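Local coordinates for protein putative sulfurtransferase DsrE (Allochromatium vinosum, PDB 2HY5) that probably carries and transfers sulfur during the oxidation of intracellular sulfur, although its exact function is not established, at residues 24-35 against 64-74; 81-89 against 100-109. All blocks are in the same frame, centred on the assembly; numbering follows the deposited sequence.

Contact 1: residues 24-35 against 64-74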
loop_
_atom_site.group_PDB
_atom_site.type_symbol
_atom_site.label_atom_id
_atom_site.label_comp_id
_atom_site.label_asym_id
_atom_site.label_seq_id
_atom_site.Cartn_x
_atom_site.Cartn_y
_atom_site.Cartn_z
ATOM N N ALA A 24 -13.546 6.452 -15.703
ATOM C CA ALA A 24 -14.286 7.693 -15.891
ATOM C C ALA A 24 -14.422 8.035 -17.362
ATOM O O ALA A 24 -15.513 8.367 -17.832
ATOM C CB ALA A 24 -13.592 8.836 -15.165
ATOM N N LYS A 25 -13.311 7.970 -18.085
ATOM C CA LYS A 25 -13.327 8.293 -19.503
ATOM C C LYS A 25 -14.279 7.374 -20.251
ATOM O O LYS A 25 -15.066 7.822 -21.085
ATOM C CB LYS A 25 -11.919 8.181 -20.089
ATOM C CG LYS A 25 -11.779 8.841 -21.455
ATOM C CD LYS A 25 -10.319 9.058 -21.822
ATOM C CE LYS A 25 -9.684 7.796 -22.365
ATOM N NZ LYS A 25 -10.199 7.485 -23.729
ATOM N N ALA A 26 -14.221 6.084 -19.943
ATOM C CA ALA A 26 -15.086 5.125 -20.618
ATOM C C ALA A 26 -16.557 5.364 -20.291
ATOM O O ALA A 26 -17.425 5.233 -21.158
ATOM C CB ALA A 26 -14.686 3.701 -20.236
ATOM N N ALA A 27 -16.835 5.715 -19.040
ATOM C CA ALA A 27 -18.200 5.966 -18.601
ATOM C C ALA A 27 -18.733 7.231 -19.264
ATOM O O ALA A 27 -19.878 7.271 -19.710
ATOM C CB ALA A 27 -18.235 6.114 -17.094
ATOM N N LEU A 28 -17.892 8.257 -19.325
ATOM C CA LEU A 28 -18.283 9.525 -19.929
ATOM C C LEU A 28 -18.547 9.398 -21.420
ATOM O O LEU A 28 -19.452 10.046 -21.952
ATOM C CB LEU A 28 -17.203 10.578 -19.665
ATOM C CG LEU A 28 -17.148 11.004 -18.197
ATOM C CD1 LEU A 28 -15.856 11.741 -17.917
ATOM C CD2 LEU A 28 -18.352 11.868 -17.876
ATOM N N GLU A 29 -17.771 8.557 -22.099
ATOM C CA GLU A 29 -17.957 8.368 -23.535
ATOM C C GLU A 29 -19.247 7.603 -23.820
ATOM O O GLU A 29 -19.775 7.657 -24.932
ATOM C CB GLU A 29 -16.753 7.639 -24.139
ATOM C CG GLU A 29 -15.449 8.384 -23.909
ATOM C CD GLU A 29 -14.274 7.814 -24.679
ATOM O OE1 GLU A 29 -14.219 6.582 -24.889
ATOM O OE2 GLU A 29 -13.383 8.605 -25.054
ATOM N N LYS A 30 -19.750 6.904 -22.806
ATOM C CA LYS A 30 -20.993 6.140 -22.921
ATOM C C LYS A 30 -22.209 7.012 -22.620
ATOM O O LYS A 30 -23.348 6.562 -22.744
ATOM C CB LYS A 30 -20.984 4.956 -21.955
ATOM C CG LYS A 30 -20.294 3.711 -22.480
ATOM C CD LYS A 30 -20.251 2.646 -21.396
ATOM C CE LYS A 30 -19.911 1.287 -21.961
ATOM N NZ LYS A 30 -20.986 0.792 -22.859
ATOM N N GLY A 31 -21.966 8.252 -22.205
ATOM C CA GLY A 31 -23.065 9.150 -21.900
ATOM C C GLY A 31 -23.479 9.161 -20.443
ATOM O O GLY A 31 -24.427 9.855 -20.069
ATOM N N HIS A 32 -22.789 8.388 -19.611
ATOM C CA HIS A 32 -23.124 8.351 -18.194
ATOM C C HIS A 32 -22.620 9.620 -17.540
ATOM O O HIS A 32 -21.655 10.232 -18.000
ATOM C CB HIS A 32 -22.485 7.145 -17.502
ATOM C CG HIS A 32 -23.068 5.832 -17.918
ATOM N ND1 HIS A 32 -24.413 5.551 -17.820
ATOM C CD2 HIS A 32 -22.484 4.714 -18.412
ATOM C CE1 HIS A 32 -24.634 4.317 -18.237
ATOM N NE2 HIS A 32 -23.478 3.788 -18.601
ATOM N N GLU A 33 -23.277 10.016 -16.462
ATOM C CA GLU A 33 -22.877 11.212 -15.747
ATOM C C GLU A 33 -21.966 10.870 -14.574
ATOM O O GLU A 33 -22.198 9.897 -13.861
ATOM C CB GLU A 33 -24.114 11.933 -15.221
ATOM C CG GLU A 33 -23.819 13.205 -14.447
ATOM C CD GLU A 33 -25.071 13.809 -13.838
ATOM O OE1 GLU A 33 -26.046 14.036 -14.585
ATOM O OE2 GLU A 33 -25.077 14.057 -12.610
ATOM N N ILE A 34 -20.915 11.655 -14.393
ATOM C CA ILE A 34 -20.030 11.465 -13.255
ATOM C C ILE A 34 -20.370 12.678 -12.398
ATOM O O ILE A 34 -19.971 13.803 -12.699
ATOM C CB ILE A 34 -18.542 11.476 -13.661
ATOM C CG1 ILE A 34 -18.225 10.205 -14.457
ATOM C CG2 ILE A 34 -17.653 11.552 -12.415
ATOM C CD1 ILE A 34 -16.779 10.073 -14.878
ATOM N N PHE A 35 -21.155 12.436 -11.356
ATOM C CA PHE A 35 -21.615 13.482 -10.459
ATOM C C PHE A 35 -20.475 14.173 -9.721
ATOM O O PHE A 35 -20.531 15.377 -9.473
ATOM C CB PHE A 35 -22.602 12.890 -9.452
ATOM C CG PHE A 35 -23.209 13.904 -8.531
ATOM C CD1 PHE A 35 -24.257 14.711 -8.960
ATOM C CD2 PHE A 35 -22.730 14.055 -7.237
ATOM C CE1 PHE A 35 -24.822 15.657 -8.110
ATOM C CE2 PHE A 35 -23.285 14.998 -6.377
ATOM C CZ PHE A 35 -24.334 15.800 -6.813
ATOM N N TRP A 64 -6.221 14.384 -15.831
ATOM C CA TRP A 64 -7.473 14.501 -15.082
ATOM C C TRP A 64 -8.069 15.879 -15.368
ATOM O O TRP A 64 -9.273 16.023 -15.568
ATOM C CB TRP A 64 -7.223 14.383 -13.576
ATOM C CG TRP A 64 -7.385 13.000 -13.006
ATOM C CD1 TRP A 64 -6.437 12.270 -12.345
ATOM C CD2 TRP A 64 -8.574 12.197 -13.009
ATOM N NE1 TRP A 64 -6.958 11.065 -11.937
ATOM C CE2 TRP A 64 -8.270 10.993 -12.332
ATOM C CE3 TRP A 64 -9.868 12.374 -13.521
ATOM C CZ2 TRP A 64 -9.214 9.977 -12.149
ATOM C CZ3 TRP A 64 -10.805 11.360 -13.337
ATOM C CH2 TRP A 64 -10.471 10.178 -12.658
ATOM N N ALA A 65 -7.214 16.897 -15.378
ATOM C CA ALA A 65 -7.667 18.262 -15.622
ATOM C C ALA A 65 -8.271 18.418 -17.015
ATOM O O ALA A 65 -9.266 19.129 -17.193
ATOM C CB ALA A 65 -6.513 19.235 -15.441
ATOM N N GLU A 66 -7.670 17.757 -18.000
ATOM C CA GLU A 66 -8.171 17.824 -19.368
ATOM C C GLU A 66 -9.533 17.143 -19.451
ATOM O O GLU A 66 -10.437 17.617 -20.142
ATOM C CB GLU A 66 -7.183 17.154 -20.328
ATOM C CG GLU A 66 -5.827 17.843 -20.376
ATOM C CD GLU A 66 -4.811 17.095 -21.217
ATOM O OE1 GLU A 66 -4.535 15.917 -20.910
ATOM O OE2 GLU A 66 -4.287 17.686 -22.185
ATOM N N LEU A 67 -9.684 16.034 -18.736
ATOM C CA LEU A 67 -10.949 15.317 -18.742
ATOM C C LEU A 67 -12.020 16.179 -18.082
ATOM O O LEU A 67 -13.157 16.247 -18.552
ATOM C CB LEU A 67 -10.823 13.999 -17.981
ATOM C CG LEU A 67 -12.013 13.057 -18.169
ATOM C CD1 LEU A 67 -12.020 12.535 -19.597
ATOM C CD2 LEU A 67 -11.922 11.902 -17.177
ATOM N N ALA A 68 -11.650 16.844 -16.993
ATOM C CA ALA A 68 -12.584 17.699 -16.271
ATOM C C ALA A 68 -13.029 18.875 -17.142
ATOM O O ALA A 68 -14.189 19.288 -17.097
ATOM C CB ALA A 68 -11.940 18.211 -14.976
ATOM N N GLU A 69 -12.107 19.404 -17.939
ATOM C CA GLU A 69 -12.420 20.529 -18.815
ATOM C C GLU A 69 -13.417 20.096 -19.884
ATOM O O GLU A 69 -14.446 20.745 -20.094
ATOM C CB GLU A 69 -11.143 21.053 -19.478
ATOM C CG GLU A 69 -11.370 22.183 -20.477
ATOM C CD GLU A 69 -11.943 23.435 -19.837
ATOM O OE1 GLU A 69 -11.343 23.936 -18.861
ATOM O OE2 GLU A 69 -12.988 23.927 -20.313
ATOM N N GLN A 70 -13.112 18.983 -20.539
ATOM C CA GLN A 70 -13.959 18.447 -21.600
ATOM C C GLN A 70 -15.362 18.043 -21.156
ATOM O O GLN A 70 -16.332 18.286 -21.873
ATOM C CB GLN A 70 -13.271 17.247 -22.253
ATOM C CG GLN A 70 -14.129 16.504 -23.265
ATOM C CD GLN A 70 -13.372 15.384 -23.947
ATOM O OE1 GLN A 70 -12.386 14.872 -23.408
ATOM N NE2 GLN A 70 -13.838 14.981 -25.125
ATOM N N TYR A 71 -15.472 17.435 -19.980
ATOM C CA TYR A 71 -16.765 16.985 -19.479
ATOM C C TYR A 71 -17.332 17.786 -18.310
ATOM O O TYR A 71 -18.379 17.429 -17.763
ATOM C CB TYR A 71 -16.685 15.501 -19.089
ATOM C CG TYR A 71 -16.463 14.562 -20.257
ATOM C CD1 TYR A 71 -15.174 14.194 -20.652
ATOM C CD2 TYR A 71 -17.544 14.051 -20.976
ATOM C CE1 TYR A 71 -14.971 13.339 -21.735
ATOM C CE2 TYR A 71 -17.354 13.200 -22.052
ATOM C CZ TYR A 71 -16.068 12.847 -22.429
ATOM O OH TYR A 71 -15.885 11.999 -23.493
ATOM N N GLU A 72 -16.651 18.864 -17.933
ATOM C CA GLU A 72 -17.090 19.716 -16.827
ATOM C C GLU A 72 -17.313 18.914 -15.545
ATOM O O GLU A 72 -18.389 18.957 -14.944
ATOM C CB GLU A 72 -18.378 20.456 -17.210
ATOM C CG GLU A 72 -18.227 21.366 -18.425
ATOM C CD GLU A 72 -19.448 22.235 -18.668
ATOM O OE1 GLU A 72 -19.818 23.010 -17.759
ATOM O OE2 GLU A 72 -20.036 22.154 -19.768
ATOM N N LEU A 73 -16.280 18.191 -15.128
ATOM C CA LEU A 73 -16.357 17.362 -13.932
ATOM C C LEU A 73 -16.072 18.131 -12.646
ATOM O O LEU A 73 -15.259 19.052 -12.625
ATOM C CB LEU A 73 -15.370 16.200 -14.040
ATOM C CG LEU A 73 -15.484 15.273 -15.253
ATOM C CD1 LEU A 73 -14.343 14.270 -15.212
ATOM C CD2 LEU A 73 -16.832 14.562 -15.254
ATOM N N ASP A 74 -16.759 17.738 -11.578
ATOM C CA ASP A 74 -16.569 18.349 -10.270
ATOM C C ASP A 74 -15.548 17.474 -9.540
ATOM O O ASP A 74 -15.878 16.402 -9.036
ATOM C CB ASP A 74 -17.900 18.390 -9.509
ATOM C CG ASP A 74 -17.786 19.073 -8.155
ATOM O OD1 ASP A 74 -16.973 20.012 -8.026
ATOM O OD2 ASP A 74 -18.520 18.680 -7.222
HETATM O O HOH W 1 -13.268 11.166 -24.222
HETATM O O HOH W 2 -19.180 16.249 -12.435
#
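Glu-29 OE2 accepts a hydrogen bond from water 1 at 2.7 Å, and the same water sits 2.8 Å from Tyr-71 OH, bridging the two helices on their solvent-facing side. Lys-25 NZ reaches that carboxylate oxygen as well, in a long salt bridge one turn back on the same helix. Beneath this polar edge Leu-28 does most of the packing. Its CB lies over one face of the Tyr-71 ring, 3.7 Å from the centroid and 16° off the normal, a CH-pi contact, while the two side chains run past each other in opposite directions. Leu-28 CD1 continues inward, meeting Leu-67 CD2 at 4.0 Å and Leu-73 tip to tip. Leu-73, with CG anti to its carbonyl carbon (chi1 -56°), also sends CD2 to within 3.9 Å of Ile-34 CB. Ala-24 CB fills the far end between Leu-67 CD2 and Trp-64, whose NE1 bonds Ser-17. The short helical segments run nearly parallel, 11.6 Å apart and crossing at 15°, and a Schellman motif at Gly-31 closes the first. This is the side-by-side helix packing of an alpha/beta fold on a parallel sheet, with helix 60-71 the crossover of the beta-alpha-beta unit from strand 33-39 to strand 75-78.

Contact 2: residues 81-89 against 100-109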
loop_
_atom_site.group_PDB
_atom_site.type_symbol
_atom_site.label_atom_id
_atom_site.label_comp_id
_atom_site.label_asym_id
_atom_site.label_seq_id
_atom_site.Cartn_x
_atom_site.Cartn_y
_atom_site.Cartn_z
ATOM N N ALA A 81 -7.836 15.573 4.683
ATOM C CA ALA A 81 -6.752 14.777 4.128
ATOM C C ALA A 81 -5.713 15.679 3.456
ATOM O O ALA A 81 -4.521 15.389 3.479
ATOM C CB ALA A 81 -7.310 13.766 3.126
ATOM N N ALA A 82 -6.168 16.779 2.861
ATOM C CA ALA A 82 -5.259 17.715 2.201
ATOM C C ALA A 82 -4.366 18.450 3.207
ATOM O O ALA A 82 -3.182 18.664 2.956
ATOM C CB ALA A 82 -6.053 18.723 1.377
ATOM N N GLN A 83 -4.937 18.837 4.345
ATOM C CA GLN A 83 -4.177 19.543 5.371
ATOM C C GLN A 83 -3.092 18.656 5.955
ATOM O O GLN A 83 -2.000 19.111 6.272
ATOM C CB GLN A 83 -5.109 20.019 6.486
ATOM C CG GLN A 83 -6.030 21.145 6.063
ATOM C CD GLN A 83 -7.025 21.520 7.139
ATOM O OE1 GLN A 83 -7.723 22.530 7.029
ATOM N NE2 GLN A 83 -7.104 20.704 8.182
ATOM N N ARG A 84 -3.403 17.376 6.088
ATOM C CA ARG A 84 -2.458 16.425 6.641
ATOM C C ARG A 84 -1.301 16.178 5.677
ATOM O O ARG A 84 -0.159 15.989 6.096
ATOM C CB ARG A 84 -3.181 15.107 6.920
ATOM C CG ARG A 84 -2.624 14.283 8.061
ATOM C CD ARG A 84 -3.513 13.069 8.278
ATOM N NE ARG A 84 -4.926 13.439 8.220
ATOM C CZ ARG A 84 -5.723 13.563 9.277
ATOM N NH1 ARG A 84 -5.255 13.342 10.498
ATOM N NH2 ARG A 84 -6.990 13.918 9.111
ATOM N N ARG A 85 -1.593 16.219 4.382
ATOM C CA ARG A 85 -0.592 15.923 3.369
ATOM C C ARG A 85 0.079 17.070 2.621
ATOM O O ARG A 85 1.066 16.854 1.915
ATOM C CB ARG A 85 -1.200 14.929 2.385
ATOM C CG ARG A 85 -1.656 13.647 3.079
ATOM C CD ARG A 85 -2.396 12.728 2.136
ATOM N NE ARG A 85 -2.696 11.427 2.735
ATOM C CZ ARG A 85 -3.610 11.210 3.676
ATOM N NH1 ARG A 85 -4.336 12.208 4.154
ATOM N NH2 ARG A 85 -3.820 9.972 4.118
ATOM N N GLY A 86 -0.445 18.281 2.759
ATOM C CA GLY A 86 0.183 19.402 2.090
ATOM C C GLY A 86 -0.419 19.883 0.784
ATOM O O GLY A 86 0.313 20.375 -0.070
ATOM N N ILE A 87 -1.726 19.729 0.605
ATOM C CA ILE A 87 -2.377 20.228 -0.606
ATOM C C ILE A 87 -3.018 21.524 -0.132
ATOM O O ILE A 87 -3.853 21.519 0.778
ATOM C CB ILE A 87 -3.452 19.255 -1.139
ATOM C CG1 ILE A 87 -2.784 17.976 -1.654
ATOM C CG2 ILE A 87 -4.238 19.916 -2.270
ATOM C CD1 ILE A 87 -1.846 18.184 -2.842
ATOM N N VAL A 88 -2.620 22.632 -0.747
ATOM C CA VAL A 88 -3.087 23.946 -0.330
ATOM C C VAL A 88 -3.573 24.866 -1.444
ATOM O O VAL A 88 -2.915 25.004 -2.474
ATOM C CB VAL A 88 -1.938 24.683 0.414
ATOM C CG1 VAL A 88 -2.407 26.038 0.906
ATOM C CG2 VAL A 88 -1.421 23.827 1.563
ATOM N N ASP A 89 -4.732 25.489 -1.233
ATOM C CA ASP A 89 -5.254 26.456 -2.193
ATOM C C ASP A 89 -5.147 27.816 -1.506
ATOM O O ASP A 89 -4.664 27.899 -0.381
ATOM C CB ASP A 89 -6.713 26.163 -2.573
ATOM C CG ASP A 89 -7.679 26.330 -1.410
ATOM O OD1 ASP A 89 -8.903 26.322 -1.656
ATOM O OD2 ASP A 89 -7.231 26.461 -0.255
ATOM N N ALA A 100 2.813 29.730 0.135
ATOM C CA ALA A 100 2.621 29.245 -1.228
ATOM C C ALA A 100 1.448 28.275 -1.315
ATOM O O ALA A 100 0.982 27.762 -0.300
ATOM C CB ALA A 100 3.891 28.564 -1.718
ATOM N N THR A 101 0.971 28.047 -2.536
ATOM C CA THR A 101 -0.132 27.119 -2.795
ATOM C C THR A 101 0.375 26.109 -3.819
ATOM O O THR A 101 1.353 26.366 -4.519
ATOM C CB THR A 101 -1.365 27.819 -3.413
ATOM O OG1 THR A 101 -1.022 28.319 -4.711
ATOM C CG2 THR A 101 -1.833 28.968 -2.540
ATOM N N ASN A 102 -0.280 24.957 -3.915
ATOM C CA ASN A 102 0.153 23.966 -4.887
ATOM C C ASN A 102 -0.997 23.262 -5.595
ATOM O O ASN A 102 -0.777 22.419 -6.456
ATOM C CB ASN A 102 1.067 22.931 -4.219
ATOM C CG ASN A 102 0.345 22.100 -3.183
ATOM O OD1 ASN A 102 -0.699 22.498 -2.674
ATOM N ND2 ASN A 102 0.906 20.941 -2.857
ATOM N N ILE A 103 -2.228 23.622 -5.263
ATOM C CA ILE A 103 -3.352 22.962 -5.913
ATOM C C ILE A 103 -3.490 23.347 -7.386
ATOM O O ILE A 103 -3.156 24.464 -7.792
ATOM C CB ILE A 103 -4.684 23.266 -5.196
ATOM C CG1 ILE A 103 -5.728 22.226 -5.610
ATOM C CG2 ILE A 103 -5.171 24.673 -5.545
ATOM C CD1 ILE A 103 -7.108 22.511 -5.086
ATOM N N HIS A 104 -3.951 22.400 -8.192
ATOM C CA HIS A 104 -4.172 22.649 -9.610
ATOM C C HIS A 104 -5.528 23.364 -9.656
ATOM O O HIS A 104 -6.488 22.926 -9.022
ATOM C CB HIS A 104 -4.216 21.315 -10.368
ATOM C CG HIS A 104 -4.333 21.466 -11.853
ATOM N ND1 HIS A 104 -5.467 21.956 -12.464
ATOM C CD2 HIS A 104 -3.454 21.197 -12.850
ATOM C CE1 HIS A 104 -5.284 21.983 -13.772
ATOM N NE2 HIS A 104 -4.070 21.528 -14.032
ATOM N N PRO A 105 -5.623 24.474 -10.410
ATOM C CA PRO A 105 -6.853 25.265 -10.533
ATOM C C PRO A 105 -8.149 24.558 -10.922
ATOM O O PRO A 105 -9.231 25.096 -10.688
ATOM C CB PRO A 105 -6.456 26.363 -11.522
ATOM C CG PRO A 105 -5.422 25.700 -12.369
ATOM C CD PRO A 105 -4.594 24.974 -11.338
ATOM N N LYS A 106 -8.052 23.368 -11.505
ATOM C CA LYS A 106 -9.251 22.627 -11.897
ATOM C C LYS A 106 -9.875 21.844 -10.741
ATOM O O LYS A 106 -11.021 21.393 -10.828
ATOM C CB LYS A 106 -8.932 21.668 -13.048
ATOM C CG LYS A 106 -9.260 22.225 -14.425
ATOM C CD LYS A 106 -10.756 22.503 -14.551
ATOM C CE LYS A 106 -11.110 23.046 -15.924
ATOM N NZ LYS A 106 -10.349 24.286 -16.225
ATOM N N PHE A 107 -9.123 21.678 -9.659
ATOM C CA PHE A 107 -9.613 20.946 -8.497
ATOM C C PHE A 107 -10.070 21.910 -7.406
ATOM O O PHE A 107 -9.595 23.042 -7.326
ATOM C CB PHE A 107 -8.505 20.061 -7.905
ATOM C CG PHE A 107 -7.951 19.033 -8.855
ATOM C CD1 PHE A 107 -7.161 19.410 -9.937
ATOM C CD2 PHE A 107 -8.185 17.678 -8.637
ATOM C CE1 PHE A 107 -6.606 18.451 -10.778
ATOM C CE2 PHE A 107 -7.635 16.717 -9.470
ATOM C CZ PHE A 107 -6.846 17.102 -10.545
ATOM N N ARG A 108 -10.990 21.460 -6.562
ATOM C CA ARG A 108 -11.445 22.292 -5.457
ATOM C C ARG A 108 -11.326 21.522 -4.149
ATOM O O ARG A 108 -11.537 20.313 -4.114
ATOM C CB ARG A 108 -12.892 22.764 -5.671
ATOM C CG ARG A 108 -13.986 21.702 -5.546
ATOM C CD ARG A 108 -15.360 22.327 -5.854
ATOM N NE ARG A 108 -16.468 21.373 -5.787
ATOM C CZ ARG A 108 -17.149 21.077 -4.681
ATOM N NH1 ARG A 108 -16.849 21.661 -3.530
ATOM N NH2 ARG A 108 -18.131 20.186 -4.726
ATOM N N ILE A 109 -10.945 22.224 -3.086
ATOM C CA ILE A 109 -10.818 21.619 -1.763
ATOM C C ILE A 109 -12.130 21.822 -1.022
ATOM O O ILE A 109 -12.621 22.944 -0.913
ATOM C CB ILE A 109 -9.672 22.278 -0.947
ATOM C CG1 ILE A 109 -8.359 21.528 -1.170
ATOM C CG2 ILE A 109 -9.993 22.240 0.542
ATOM C CD1 ILE A 109 -8.075 21.176 -2.589
HETATM O O HOH W 3 -10.324 25.107 -3.650
#
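Val-88 and Thr-101 bring their backbones within 5.0 Å, CA to CA, and Val-88 O accepts two successive N-H groups: Asn-102 N lies in its carbonyl plane at 3.0 Å, while Ile-103 N, at 3.2 Å, comes from 36° above that plane. The side chain of Asn-102 adds two more bonds. With CG tucked between its backbone N and carbonyl carbon (chi1 66°), the amide turns back onto residues 86-88: OD1 takes the Val-88 N-H in a short, nearly straight bond of 2.7 Å, and ND2 gives a more bent one, 2.9 Å long, to Gly-86 O. The two bonds fix the rotation of the amide and satisfy the chain just where it leaves helix 79-85. With an alanine here, Val-88 N and Gly-86 O would probably lose their mates, and residues 86-88 would be held less firmly. Apolar packing lies alongside: Ile-87 CG2 meets Ile-103 CG1 at 4.3 Å, Ala-82 CB lies 4.4 Å from Ile-109 CG1, and Ile-103 CG2 rests 3.7 Å from Asp-89 CB. Water 3 donates a hydrogen bond to Asp-89 OD1 and accepts one from Ile-109 N; Asp-89 OD2, at the N-cap, accepts from Glu-92 N at the start of helix 90-96. Leu-50 of the second DsrE subunit packs on Val-88 and Asn-102. The junction thus sits between helix 79-85, which follows strand 75-78 and the presumed persulfide Cys-78, and helix 90-96, while Ile-109 on strand 108-110 packs against Val-77 of strand 75-78.

Overall arrangement
From the N terminus, strand 2-7 leads into helix 16-29, and contact 1 brings the end of that helix and the start of strand 33-39 against helix 60-71 and the link after it, closing the loop that holds the rest of the strand and the excursion after it. The chain then runs through strand 75-78 into helix 79-85, where contact 2 opens; it closes the short loop containing helix 90-96 and delivers the chain to strand 108-110. The two contacts follow in series, neither nesting nor crossing, with centres about 21 Å apart. They meet through salt bridges from Asp-74 to Arg-108 and from Glu-69 to Lys-106, and through Trp-64 against Phe-107. Both reach the same parallel sheet.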